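Local coordinates for protein DNA helicase RecQ (PDB 2RHF) that probably couples ATP hydrolysis to the 3'-5' unwinding of duplex DNA as a RecQ helicase, of which this chain is the third HRDC domain, at residues A[6-11]-A[37-42]; A[13-18]-A[28-33]; A[32-37]-A[53-58]; A[42-47]-A[69-74]. All coordinates share one frame; numbering follows the deposited sequence.

Interaction 1 of 4, residues A[6-11]-A[37-42]; sequences DLSEAL and ALAARQ
Leu-7 lies across Ala-39, with the CB atoms of Leu-7 and Ala-39 4.1 Å apart. Its CD1 branch goes further over the second helix and comes within 3.5 Å of the carbonyl O of Ala-39. The same Leu-7 CD1 touches Gln-42 CG at 3.6 Å, and the extended Gln-42 side chain crosses the leucine at about a right angle. The amide end also touches this methyl, Gln-42 NE2 lying 3.7 Å from Leu-7 CD1, while NE2 is hydrogen-bonded to Ser-2 OG. One turn on from Leu-7, Leu-11 points its CD1 at Leu-38 CB, 3.7 Å away, and also rests on the backbone N of Ala-39. Ser-8 OG sits 3.5 Å from Ala-39 CB; its hydrogen bond goes back to Asn-4 O in its own helix. Across the two segments everything is packing, and the small Ala-39 lets the backbones come close: the CA atoms of Leu-7 and Ala-39 are 5.4 Å apart. The short helix axes approach to 8.9 Å at 140°, closer to antiparallel than to perpendicular. Leu-35, a turn earlier in helix 32-41, continues the seam against Ser-8 and Leu-11, and Val-74 of helix 57-76 packs on Leu-7.

Interaction 2 of 4, residues A[13-18]-A[28-33]; sequences ELRREL and VVFTNA
Arg-15 reaches toward Phe-30 and Asn-32 with CG anti to the backbone N (chi1 -176°), and a bend at chi3 (64°) swings NE round, from where the guanidinium meets the loop between helices 26-29 and 32-41. Phe-30 CG stands between its own N and carbonyl carbon, the crowded position, and one face of the ring meets the arginine stem. Arg-15 CD stands over that face as a CH-pi contact, 4.2 Å from the Phe-30 ring centroid and displaced toward the rim, while Arg-15 CB touches Phe-30 CZ at 3.9 Å. At the tip, NH1 of Arg-15 donates to Phe-30 O at 2.8 Å in a fairly straight bond (159°). Asn-32 OD1 is gripped end-on by two nitrogens, NH1 and NH2 of Arg-15, each 2.9 Å away. The amide and guanidinium are nearly coplanar, and three bonds fix the rotation of the guanidinium. Nearer the backbone, Arg-15 CG leans on Val-29 CG1, and Leu-18 CD1 meets the same Val-29 CG1 at 3.7 Å. Thr-31 is the N-cap of helix 32-41, its OG1 accepting from Thr-34 N. The arrangement is a tight helix-to-helix turn within the all-helical HRDC fold, tied by one arginine to the long first helix.

Interaction 3 of 4, residues A[32-37]-A[53-58]; sequences NATLEA and PGLGEK. With PO4 (phosphate ion), chain B.
The CA atoms of Thr-34 and Gly-54 lie 5.4 Å apart where the first turn of helix 32-41 faces the Pro-Gly-Leu-Gly loop that leads into helix 57-76. This loop resembles the hairpin of helix-hairpin-helix motifs: Gly-54 and Gly-56 both have positive phi (85° and 86°), with Leu-55 between them and Gly-56 as the N-cap of the helix. Thr-34 is the main side chain here, and its two branches do different work. Thr-34 OG1 lies beside its own backbone N and looks into the polar backbone of the loop, 3.5 Å from Pro-53 O in what is a weak hydrogen bond at most. A water 2.8 Å from Thr-34 OG1 donates to Gly-54 O at 3.0 Å and so bridges helix and loop. The methyl, CG2, is anti to the backbone N and packs on Leu-55 CB and CD1, with 3.9 Å from Thr-34 CG2 to Leu-55 CD1; the two side chains cross at about a right angle. Leu-55 is buried and also touches Ile-60 and Ile-67 of helix 57-76, passing the contact on to the core. A turn further along, Ala-37 CB rests against the proline ring, 4.1 Å from Pro-53 CD. Beyond the loop the extended Lys-58 side chain meets a phosphate ion, probably from the crystallisation liquor, which Arg-59 NH1 also binds; Lys-58 NZ donates to the phosphate atom O3 at 3.3 Å.

Interaction 4 of 4, residues A[42-47]-A[69-74]; sequences QPRTLA and DAINTV
Arg-44 curls from the loop after helix 32-41 onto Asn-72 of helix 57-76. From CB, the chain turns CG beside the backbone N, and further bends at chi2 (-61°) and chi3 (-62°) fold it back on itself. CD passes over the isoleucine one residue before Asn-72, with Arg-44 CD 4.2 Å from Ile-71 CG2. NE is the first atom to bond: Arg-44 NE donates to Asn-72 OD1 at 2.9 Å, in the plane of the carbonyl. CZ carries NH2 to the same oxygen, Arg-44 NH2 to Asn-72 OD1 being 2.8 Å, so the grip is side-on, with two nitrogens on one acceptor. The guanidinium and amide planes stand 63° apart, and NH2 approaches tilted out of the carbonyl plane, whereas NE lies in it. The other half of the amide is used too: Asn-72 ND2 donates to a water 3.0 Å away, and that water donates to Arg-44 O. Nearer the core, Ile-71 CD1 meets the proline that precedes the arginine, lying 3.8 Å from Pro-43 CD and 3.6 Å from Pro-43 O. The loop is thus laid along helix 57-76 by a buried apolar spot and a polar one at the surface. Pro-43 also touches Glu-48 and Leu-49 of helix 46-49, and Val-74, further along helix 57-76, packs against helix 4-22.

How the interactions relate
Helix 32-41 takes part in interactions 1, 2 and 3, and interaction 4 begins on the loop that follows it. Interactions 1 and 2 set helix 32-41 and the turn before it against helix 4-22, their centres 11 Å apart. Leu-35 of interaction 3 fills between them: its CD1 is 3.8 Å from Arg-15 CZ, and its O is 3.8 Å from Leu-11 CD1. Interactions 1 and 4 share Gln-42, and Ala-10 CB meets Val-74 CG2 at 3.4 Å, where helix 4-22 touches helix 57-76. Interactions 2 and 4 lie on opposite sides of the chain's centre, about 15 Å between centres. Arg-59 bonds both the phosphate of interaction 3 and Val-28 O of interaction 2.

Interaction 1 of 4, residues A[6-11]-A[37-42]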
loop_
_atom_site.group_PDB
_atom_site.type_symbol
_atom_site.label_atom_id
_atom_site.label_comp_id
_atom_site.label_asym_id
_atom_site.label_seq_id
_atom_site.Cartn_x
_atom_site.Cartn_y
_atom_site.Cartn_z
ATOM N N ASP A 6 -12.905 1.044 0.579
ATOM C CA ASP A 6 -12.491 1.026 -0.817
ATOM C C ASP A 6 -10.972 1.043 -0.945
ATOM O O ASP A 6 -10.402 0.297 -1.738
ATOM C CB ASP A 6 -13.117 2.194 -1.581
ATOM C CG ASP A 6 -14.620 2.030 -1.775
ATOM O OD1 ASP A 6 -15.146 0.916 -1.536
ATOM O OD2 ASP A 6 -15.264 3.024 -2.168
ATOM N N LEU A 7 -10.313 1.890 -0.163
ATOM C CA LEU A 7 -8.851 1.939 -0.148
ATOM C C LEU A 7 -8.281 0.617 0.331
ATOM O O LEU A 7 -7.320 0.098 -0.252
ATOM C CB LEU A 7 -8.379 3.079 0.746
ATOM C CG LEU A 7 -8.603 4.479 0.175
ATOM C CD1 LEU A 7 -8.477 5.534 1.267
ATOM C CD2 LEU A 7 -7.624 4.759 -0.967
ATOM N N SER A 8 -8.864 0.074 1.398
ATOM C CA SER A 8 -8.377 -1.175 1.969
ATOM C C SER A 8 -8.487 -2.324 0.970
ATOM O O SER A 8 -7.574 -3.136 0.866
ATOM C CB SER A 8 -9.142 -1.511 3.248
ATOM O OG SER A 8 -8.915 -0.531 4.248
ATOM N N GLU A 9 -9.592 -2.365 0.228
ATOM C CA GLU A 9 -9.775 -3.384 -0.803
ATOM C C GLU A 9 -8.719 -3.263 -1.903
ATOM O O GLU A 9 -8.136 -4.266 -2.312
ATOM C CB GLU A 9 -11.180 -3.311 -1.428
ATOM C CG GLU A 9 -11.329 -4.233 -2.671
ATOM C CD GLU A 9 -12.657 -4.087 -3.423
ATOM O OE1 GLU A 9 -13.630 -3.567 -2.844
ATOM O OE2 GLU A 9 -12.734 -4.517 -4.607
ATOM N N ALA A 10 -8.483 -2.041 -2.391
ATOM C CA ALA A 10 -7.482 -1.846 -3.437
ATOM C C ALA A 10 -6.110 -2.256 -2.938
ATOM O O ALA A 10 -5.336 -2.869 -3.675
ATOM C CB ALA A 10 -7.474 -0.416 -3.908
ATOM N N LEU A 11 -5.801 -1.933 -1.687
ATOM C CA LEU A 11 -4.511 -2.304 -1.137
ATOM C C LEU A 11 -4.372 -3.824 -0.968
ATOM O O LEU A 11 -3.297 -4.371 -1.202
ATOM C CB LEU A 11 -4.258 -1.571 0.167
ATOM C CG LEU A 11 -4.048 -0.063 -0.005
ATOM C CD1 LEU A 11 -4.241 0.635 1.330
ATOM C CD2 LEU A 11 -2.680 0.258 -0.604
ATOM N N ALA A 37 -2.721 1.540 8.040
ATOM C CA ALA A 37 -2.115 2.862 8.093
ATOM C C ALA A 37 -2.125 3.531 6.713
ATOM O O ALA A 37 -2.360 4.736 6.607
ATOM C CB ALA A 37 -0.700 2.769 8.655
ATOM N N LEU A 38 -1.876 2.764 5.657
ATOM C CA LEU A 38 -1.959 3.291 4.298
ATOM C C LEU A 38 -3.355 3.785 3.976
ATOM O O LEU A 38 -3.533 4.866 3.411
ATOM C CB LEU A 38 -1.506 2.241 3.284
ATOM C CG LEU A 38 -0.017 1.891 3.288
ATOM C CD1 LEU A 38 0.255 0.640 2.479
ATOM C CD2 LEU A 38 0.829 3.081 2.776
ATOM N N ALA A 39 -4.360 2.997 4.342
ATOM C CA ALA A 39 -5.742 3.365 4.063
ATOM C C ALA A 39 -6.170 4.592 4.860
ATOM O O ALA A 39 -6.900 5.438 4.346
ATOM C CB ALA A 39 -6.678 2.194 4.332
ATOM N N ALA A 40 -5.714 4.690 6.108
ATOM C CA ALA A 40 -6.082 5.804 6.978
ATOM C C ALA A 40 -5.360 7.082 6.581
ATOM O O ALA A 40 -5.966 8.150 6.539
ATOM C CB ALA A 40 -5.778 5.451 8.440
ATOM N N ARG A 41 -4.065 6.978 6.313
ATOM C CA ARG A 41 -3.238 8.158 6.050
ATOM C C ARG A 41 -3.323 8.634 4.606
ATOM O O ARG A 41 -3.034 9.794 4.319
ATOM C CB ARG A 41 -1.786 7.886 6.428
ATOM C CG ARG A 41 -1.580 7.614 7.938
ATOM C CD ARG A 41 -0.153 7.228 8.247
ATOM N NE ARG A 41 0.735 8.357 8.002
ATOM C CZ ARG A 41 1.023 9.311 8.886
ATOM N NH1 ARG A 41 0.521 9.270 10.116
ATOM N NH2 ARG A 41 1.814 10.310 8.540
ATOM N N GLN A 42 -3.708 7.742 3.695
ATOM C CA GLN A 42 -3.828 8.081 2.275
ATOM C C GLN A 42 -2.604 8.859 1.757
ATOM O O GLN A 42 -2.754 9.930 1.171
ATOM C CB GLN A 42 -5.084 8.947 2.033
ATOM C CG GLN A 42 -6.469 8.344 2.307
ATOM C CD GLN A 42 -7.621 9.342 1.917
ATOM O OE1 GLN A 42 -7.373 10.362 1.260
ATOM N NE2 GLN A 42 -8.835 9.032 2.314
#

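Interaction 2 of 4, residues A[13-18]-A[28-33]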
loop_
_atom_site.group_PDB
_atom_site.type_symbol
_atom_site.label_atom_id
_atom_site.label_comp_id
_atom_site.label_asym_id
_atom_site.label_seq_id
_atom_site.Cartn_x
_atom_site.Cartn_y
_atom_site.Cartn_z
ATOM N N GLU A 13 -5.909 -5.973 -2.939
ATOM C CA GLU A 13 -5.765 -6.414 -4.325
ATOM C C GLU A 13 -4.339 -6.196 -4.808
ATOM O O GLU A 13 -3.751 -7.063 -5.462
ATOM C CB GLU A 13 -6.775 -5.683 -5.215
ATOM C CG GLU A 13 -8.206 -6.163 -4.947
ATOM C CD GLU A 13 -9.299 -5.267 -5.517
ATOM O OE1 GLU A 13 -9.027 -4.128 -5.947
ATOM O OE2 GLU A 13 -10.468 -5.715 -5.508
ATOM N N LEU A 14 -3.768 -5.044 -4.483
ATOM C CA LEU A 14 -2.376 -4.772 -4.827
ATOM C C LEU A 14 -1.464 -5.791 -4.154
ATOM O O LEU A 14 -0.555 -6.355 -4.785
ATOM C CB LEU A 14 -1.976 -3.368 -4.411
ATOM C CG LEU A 14 -0.477 -3.081 -4.545
ATOM C CD1 LEU A 14 0.015 -3.208 -5.986
ATOM C CD2 LEU A 14 -0.152 -1.725 -3.991
ATOM N N ARG A 15 -1.681 -6.026 -2.867
ATOM C CA ARG A 15 -0.840 -6.963 -2.133
ATOM C C ARG A 15 -0.855 -8.352 -2.793
ATOM O O ARG A 15 0.195 -8.982 -2.927
ATOM C CB ARG A 15 -1.255 -7.009 -0.669
ATOM C CG ARG A 15 -0.350 -7.901 0.197
ATOM C CD ARG A 15 -0.563 -7.668 1.668
ATOM N NE ARG A 15 -1.914 -8.038 2.089
ATOM C CZ ARG A 15 -2.372 -7.893 3.329
ATOM N NH1 ARG A 15 -1.586 -7.393 4.284
ATOM N NH2 ARG A 15 -3.600 -8.256 3.621
ATOM N N ARG A 16 -2.026 -8.801 -3.256
ATOM C CA ARG A 16 -2.107 -10.084 -3.972
ATOM C C ARG A 16 -1.309 -10.087 -5.273
ATOM O O ARG A 16 -0.679 -11.090 -5.602
ATOM C CB ARG A 16 -3.554 -10.490 -4.210
ATOM C CG ARG A 16 -4.300 -10.852 -2.951
ATOM C CD ARG A 16 -5.793 -11.073 -3.224
ATOM N NE ARG A 16 -6.574 -10.912 -1.996
ATOM C CZ ARG A 16 -7.621 -10.105 -1.855
ATOM N NH1 ARG A 16 -8.075 -9.379 -2.882
ATOM N NH2 ARG A 16 -8.242 -10.042 -0.686
ATOM N N GLU A 17 -1.322 -8.968 -6.006
ATOM C CA GLU A 17 -0.498 -8.856 -7.219
ATOM C C GLU A 17 0.977 -8.969 -6.873
ATOM O O GLU A 17 1.739 -9.675 -7.541
ATOM C CB GLU A 17 -0.748 -7.530 -7.933
ATOM C CG GLU A 17 -2.155 -7.378 -8.456
ATOM C CD GLU A 17 -2.442 -6.014 -9.072
ATOM O OE1 GLU A 17 -1.602 -5.092 -8.979
ATOM O OE2 GLU A 17 -3.542 -5.882 -9.663
ATOM N N LEU A 18 1.394 -8.251 -5.832
ATOM C CA LEU A 18 2.789 -8.250 -5.422
ATOM C C LEU A 18 3.232 -9.623 -4.926
ATOM O O LEU A 18 4.349 -10.061 -5.195
ATOM C CB LEU A 18 3.031 -7.178 -4.364
ATOM C CG LEU A 18 2.795 -5.734 -4.842
ATOM C CD1 LEU A 18 2.891 -4.787 -3.670
ATOM C CD2 LEU A 18 3.750 -5.320 -5.960
ATOM N N VAL A 28 4.997 -10.705 4.266
ATOM C CA VAL A 28 6.287 -10.211 3.809
ATOM C C VAL A 28 6.134 -9.029 2.843
ATOM O O VAL A 28 6.981 -8.144 2.829
ATOM C CB VAL A 28 7.119 -11.360 3.199
ATOM C CG1 VAL A 28 8.328 -10.851 2.424
ATOM C CG2 VAL A 28 7.569 -12.312 4.304
ATOM N N VAL A 29 5.054 -9.002 2.062
ATOM C CA VAL A 29 4.784 -7.859 1.184
ATOM C C VAL A 29 4.510 -6.601 2.028
ATOM O O VAL A 29 5.271 -5.648 1.968
ATOM C CB VAL A 29 3.680 -8.184 0.150
ATOM C CG1 VAL A 29 3.284 -6.930 -0.626
ATOM C CG2 VAL A 29 4.186 -9.265 -0.806
ATOM N N PHE A 30 3.426 -6.601 2.795
ATOM C CA PHE A 30 3.225 -5.639 3.879
ATOM C C PHE A 30 2.117 -6.122 4.785
ATOM O O PHE A 30 1.179 -6.773 4.342
ATOM C CB PHE A 30 3.025 -4.169 3.409
ATOM C CG PHE A 30 1.929 -3.954 2.384
ATOM C CD1 PHE A 30 0.598 -3.830 2.775
ATOM C CD2 PHE A 30 2.246 -3.801 1.039
ATOM C CE1 PHE A 30 -0.399 -3.587 1.841
ATOM C CE2 PHE A 30 1.243 -3.546 0.090
ATOM C CZ PHE A 30 -0.076 -3.455 0.495
ATOM N N THR A 31 2.225 -5.811 6.068
ATOM C CA THR A 31 1.325 -6.382 7.051
ATOM C C THR A 31 -0.026 -5.672 7.070
ATOM O O THR A 31 -0.189 -4.586 6.489
ATOM C CB THR A 31 1.926 -6.304 8.443
ATOM O OG1 THR A 31 1.871 -4.946 8.883
ATOM C CG2 THR A 31 3.382 -6.804 8.455
ATOM N N ASN A 32 -0.994 -6.261 7.772
ATOM C CA ASN A 32 -2.281 -5.623 7.909
ATOM C C ASN A 32 -2.224 -4.304 8.660
ATOM O O ASN A 32 -2.954 -3.382 8.320
ATOM C CB ASN A 32 -3.301 -6.544 8.562
ATOM C CG ASN A 32 -3.918 -7.523 7.580
ATOM O OD1 ASN A 32 -3.455 -7.676 6.448
ATOM N ND2 ASN A 32 -4.957 -8.205 8.015
ATOM N N ALA A 33 -1.361 -4.181 9.669
ATOM C CA ALA A 33 -1.229 -2.890 10.359
ATOM C C ALA A 33 -0.735 -1.829 9.381
ATOM O O ALA A 33 -1.194 -0.681 9.403
ATOM C CB ALA A 33 -0.298 -2.996 11.558
#

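Interaction 3 of 4, residues A[32-37]-A[53-58]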
loop_
_atom_site.group_PDB
_atom_site.type_symbol
_atom_site.label_atom_id
_atom_site.label_comp_id
_atom_site.label_asym_id
_atom_site.label_seq_id
_atom_site.Cartn_x
_atom_site.Cartn_y
_atom_site.Cartn_z
ATOM N N ASN A 32 -0.994 -6.261 7.772
ATOM C CA ASN A 32 -2.281 -5.623 7.909
ATOM C C ASN A 32 -2.224 -4.304 8.660
ATOM O O ASN A 32 -2.954 -3.382 8.320
ATOM C CB ASN A 32 -3.301 -6.544 8.562
ATOM C CG ASN A 32 -3.918 -7.523 7.580
ATOM O OD1 ASN A 32 -3.455 -7.676 6.448
ATOM N ND2 ASN A 32 -4.957 -8.205 8.015
ATOM N N ALA A 33 -1.361 -4.181 9.669
ATOM C CA ALA A 33 -1.229 -2.890 10.359
ATOM C C ALA A 33 -0.735 -1.829 9.381
ATOM O O ALA A 33 -1.194 -0.681 9.403
ATOM C CB ALA A 33 -0.298 -2.996 11.558
ATOM N N THR A 34 0.205 -2.202 8.521
ATOM C CA THR A 34 0.714 -1.271 7.510
ATOM C C THR A 34 -0.391 -0.918 6.500
ATOM O O THR A 34 -0.566 0.259 6.153
ATOM C CB THR A 34 1.937 -1.856 6.820
ATOM O OG1 THR A 34 2.974 -2.056 7.790
ATOM C CG2 THR A 34 2.433 -0.926 5.720
ATOM N N LEU A 35 -1.139 -1.924 6.056
ATOM C CA LEU A 35 -2.256 -1.721 5.146
ATOM C C LEU A 35 -3.265 -0.732 5.728
ATOM O O LEU A 35 -3.698 0.214 5.042
ATOM C CB LEU A 35 -2.901 -3.064 4.828
ATOM C CG LEU A 35 -3.927 -3.096 3.695
ATOM C CD1 LEU A 35 -4.013 -4.484 3.118
ATOM C CD2 LEU A 35 -5.293 -2.632 4.160
ATOM N N GLU A 36 -3.599 -0.901 7.003
ATOM C CA GLU A 36 -4.532 -0.020 7.662
ATOM C C GLU A 36 -4.010 1.392 7.762
ATOM O O GLU A 36 -4.769 2.339 7.595
ATOM C CB GLU A 36 -4.891 -0.568 9.026
ATOM C CG GLU A 36 -5.869 -1.729 8.900
ATOM C CD GLU A 36 -5.764 -2.758 9.976
ATOM O OE1 GLU A 36 -5.203 -2.479 11.062
ATOM O OE2 GLU A 36 -6.258 -3.866 9.724
ATOM N N ALA A 37 -2.721 1.540 8.040
ATOM C CA ALA A 37 -2.115 2.862 8.093
ATOM C C ALA A 37 -2.125 3.531 6.713
ATOM O O ALA A 37 -2.360 4.736 6.607
ATOM C CB ALA A 37 -0.700 2.769 8.655
ATOM N N PRO A 53 3.824 3.978 9.417
ATOM C CA PRO A 53 4.402 2.955 10.298
ATOM C C PRO A 53 4.443 1.565 9.670
ATOM O O PRO A 53 3.467 1.115 9.062
ATOM C CB PRO A 53 3.461 2.958 11.514
ATOM C CG PRO A 53 2.822 4.282 11.509
ATOM C CD PRO A 53 2.690 4.673 10.063
ATOM N N GLY A 54 5.579 0.895 9.817
ATOM C CA GLY A 54 5.700 -0.493 9.435
ATOM C C GLY A 54 6.035 -0.747 7.983
ATOM O O GLY A 54 6.299 -1.887 7.609
ATOM N N LEU A 55 6.025 0.300 7.148
ATOM C CA LEU A 55 6.291 0.106 5.728
ATOM C C LEU A 55 7.784 -0.039 5.438
ATOM O O LEU A 55 8.222 -1.083 5.000
ATOM C CB LEU A 55 5.642 1.209 4.880
ATOM C CG LEU A 55 5.754 1.043 3.368
ATOM C CD1 LEU A 55 5.102 -0.245 2.898
ATOM C CD2 LEU A 55 5.140 2.237 2.676
ATOM N N GLY A 56 8.560 1.009 5.711
ATOM C CA GLY A 56 10.027 0.943 5.612
ATOM C C GLY A 56 10.577 1.226 4.232
ATOM O O GLY A 56 9.865 1.130 3.230
ATOM N N GLU A 57 11.865 1.557 4.175
ATOM C CA GLU A 57 12.481 2.005 2.935
ATOM C C GLU A 57 12.557 0.948 1.835
ATOM O O GLU A 57 12.380 1.268 0.653
ATOM C CB GLU A 57 13.864 2.602 3.186
ATOM C CG GLU A 57 14.523 3.164 1.927
ATOM C CD GLU A 57 13.766 4.347 1.307
ATOM O OE1 GLU A 57 12.822 4.878 1.937
ATOM O OE2 GLU A 57 14.125 4.751 0.181
ATOM N N LYS A 58 12.819 -0.302 2.203
ATOM C CA LYS A 58 12.924 -1.347 1.201
ATOM C C LYS A 58 11.613 -1.459 0.412
ATOM O O LYS A 58 11.618 -1.551 -0.816
ATOM C CB LYS A 58 13.290 -2.681 1.854
ATOM C CG LYS A 58 13.607 -3.789 0.876
ATOM C CD LYS A 58 13.995 -5.067 1.594
ATOM C CE LYS A 58 14.452 -6.120 0.614
ATOM N NZ LYS A 58 14.958 -7.320 1.325
HETATM P P PO4 B . 13.031 -7.318 5.325
HETATM O O1 PO4 B . 11.979 -8.162 4.642
HETATM O O2 PO4 B . 13.327 -7.876 6.704
HETATM O O3 PO4 B . 14.339 -7.322 4.545
HETATM O O4 PO4 B . 12.585 -5.874 5.418
HETATM O O HOH W 1 4.510 -3.988 6.524
#

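Interaction 4 of 4, residues A[42-47]-A[69-74]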
loop_
_atom_site.group_PDB
_atom_site.type_symbol
_atom_site.label_atom_id
_atom_site.label_comp_id
_atom_site.label_asym_id
_atom_site.label_seq_id
_atom_site.Cartn_x
_atom_site.Cartn_y
_atom_site.Cartn_z
ATOM N N GLN A 42 -3.708 7.742 3.695
ATOM C CA GLN A 42 -3.828 8.081 2.275
ATOM C C GLN A 42 -2.604 8.859 1.757
ATOM O O GLN A 42 -2.754 9.930 1.171
ATOM C CB GLN A 42 -5.084 8.947 2.033
ATOM C CG GLN A 42 -6.469 8.344 2.307
ATOM C CD GLN A 42 -7.621 9.342 1.917
ATOM O OE1 GLN A 42 -7.373 10.362 1.260
ATOM N NE2 GLN A 42 -8.835 9.032 2.314
ATOM N N PRO A 43 -1.396 8.308 1.914
ATOM C CA PRO A 43 -0.245 9.023 1.373
ATOM C C PRO A 43 -0.362 9.213 -0.134
ATOM O O PRO A 43 -0.870 8.334 -0.841
ATOM C CB PRO A 43 0.914 8.087 1.698
ATOM C CG PRO A 43 0.292 6.751 1.814
ATOM C CD PRO A 43 -1.012 6.998 2.468
ATOM N N ARG A 44 0.109 10.373 -0.597
ATOM C CA ARG A 44 -0.002 10.772 -2.011
ATOM C C ARG A 44 1.362 11.040 -2.612
ATOM O O ARG A 44 1.468 11.352 -3.806
ATOM C CB ARG A 44 -0.853 12.041 -2.167
ATOM C CG ARG A 44 -2.161 12.045 -1.388
ATOM C CD ARG A 44 -3.107 10.916 -1.825
ATOM N NE ARG A 44 -3.536 11.005 -3.225
ATOM C CZ ARG A 44 -4.427 11.888 -3.675
ATOM N NH1 ARG A 44 -4.990 12.766 -2.846
ATOM N NH2 ARG A 44 -4.760 11.886 -4.953
ATOM N N THR A 45 2.398 10.955 -1.781
ATOM C CA THR A 45 3.766 11.283 -2.183
ATOM C C THR A 45 4.729 10.325 -1.510
ATOM O O THR A 45 4.385 9.673 -0.516
ATOM C CB THR A 45 4.180 12.703 -1.721
ATOM O OG1 THR A 45 4.201 12.741 -0.284
ATOM C CG2 THR A 45 3.234 13.763 -2.247
ATOM N N LEU A 46 5.960 10.295 -2.002
ATOM C CA LEU A 46 7.018 9.537 -1.348
ATOM C C LEU A 46 7.290 10.045 0.058
ATOM O O LEU A 46 7.525 9.249 0.971
ATOM C CB LEU A 46 8.296 9.571 -2.178
ATOM C CG LEU A 46 8.238 8.822 -3.507
ATOM C CD1 LEU A 46 9.571 8.957 -4.206
ATOM C CD2 LEU A 46 7.863 7.351 -3.335
ATOM N N ALA A 47 7.253 11.368 0.239
ATOM C CA ALA A 47 7.451 11.948 1.564
ATOM C C ALA A 47 6.426 11.418 2.566
ATOM O O ALA A 47 6.755 11.096 3.707
ATOM C CB ALA A 47 7.384 13.465 1.492
ATOM N N ASP A 69 -0.315 4.563 -6.619
ATOM C CA ASP A 69 -1.225 4.393 -7.748
ATOM C C ASP A 69 -2.518 3.693 -7.304
ATOM O O ASP A 69 -3.606 4.051 -7.766
ATOM C CB ASP A 69 -0.475 3.632 -8.857
ATOM C CG ASP A 69 -1.336 3.281 -10.057
ATOM O OD1 ASP A 69 -2.165 4.110 -10.508
ATOM O OD2 ASP A 69 -1.116 2.164 -10.583
ATOM N N ALA A 70 -2.419 2.697 -6.424
ATOM C CA ALA A 70 -3.623 2.051 -5.901
ATOM C C ALA A 70 -4.512 3.072 -5.166
ATOM O O ALA A 70 -5.724 3.143 -5.393
ATOM C CB ALA A 70 -3.262 0.892 -4.980
ATOM N N ILE A 71 -3.901 3.868 -4.299
ATOM C CA ILE A 71 -4.625 4.891 -3.566
ATOM C C ILE A 71 -5.260 5.900 -4.533
ATOM O O ILE A 71 -6.441 6.236 -4.398
ATOM C CB ILE A 71 -3.679 5.568 -2.554
ATOM C CG1 ILE A 71 -3.335 4.575 -1.425
ATOM C CG2 ILE A 71 -4.301 6.846 -1.977
ATOM C CD1 ILE A 71 -2.149 4.975 -0.580
ATOM N N ASN A 72 -4.493 6.378 -5.510
ATOM C CA ASN A 72 -5.010 7.347 -6.465
ATOM C C ASN A 72 -6.127 6.804 -7.318
ATOM O O ASN A 72 -7.069 7.522 -7.645
ATOM C CB ASN A 72 -3.884 7.876 -7.341
ATOM C CG ASN A 72 -2.990 8.827 -6.592
ATOM O OD1 ASN A 72 -3.453 9.542 -5.720
ATOM N ND2 ASN A 72 -1.718 8.838 -6.922
ATOM N N THR A 73 -6.046 5.527 -7.667
ATOM C CA THR A 73 -7.085 4.914 -8.476
ATOM C C THR A 73 -8.416 4.941 -7.726
ATOM O O THR A 73 -9.472 5.212 -8.315
ATOM C CB THR A 73 -6.685 3.485 -8.897
ATOM O OG1 THR A 73 -5.517 3.548 -9.726
ATOM C CG2 THR A 73 -7.795 2.816 -9.698
ATOM N N VAL A 74 -8.369 4.663 -6.428
ATOM C CA VAL A 74 -9.569 4.734 -5.597
ATOM C C VAL A 74 -10.042 6.176 -5.403
ATOM O O VAL A 74 -11.229 6.468 -5.549
ATOM C CB VAL A 74 -9.333 4.047 -4.236
ATOM C CG1 VAL A 74 -10.522 4.289 -3.293
ATOM C CG2 VAL A 74 -9.070 2.565 -4.441
HETATM O O HOH W 2 -0.172 11.283 -6.019
#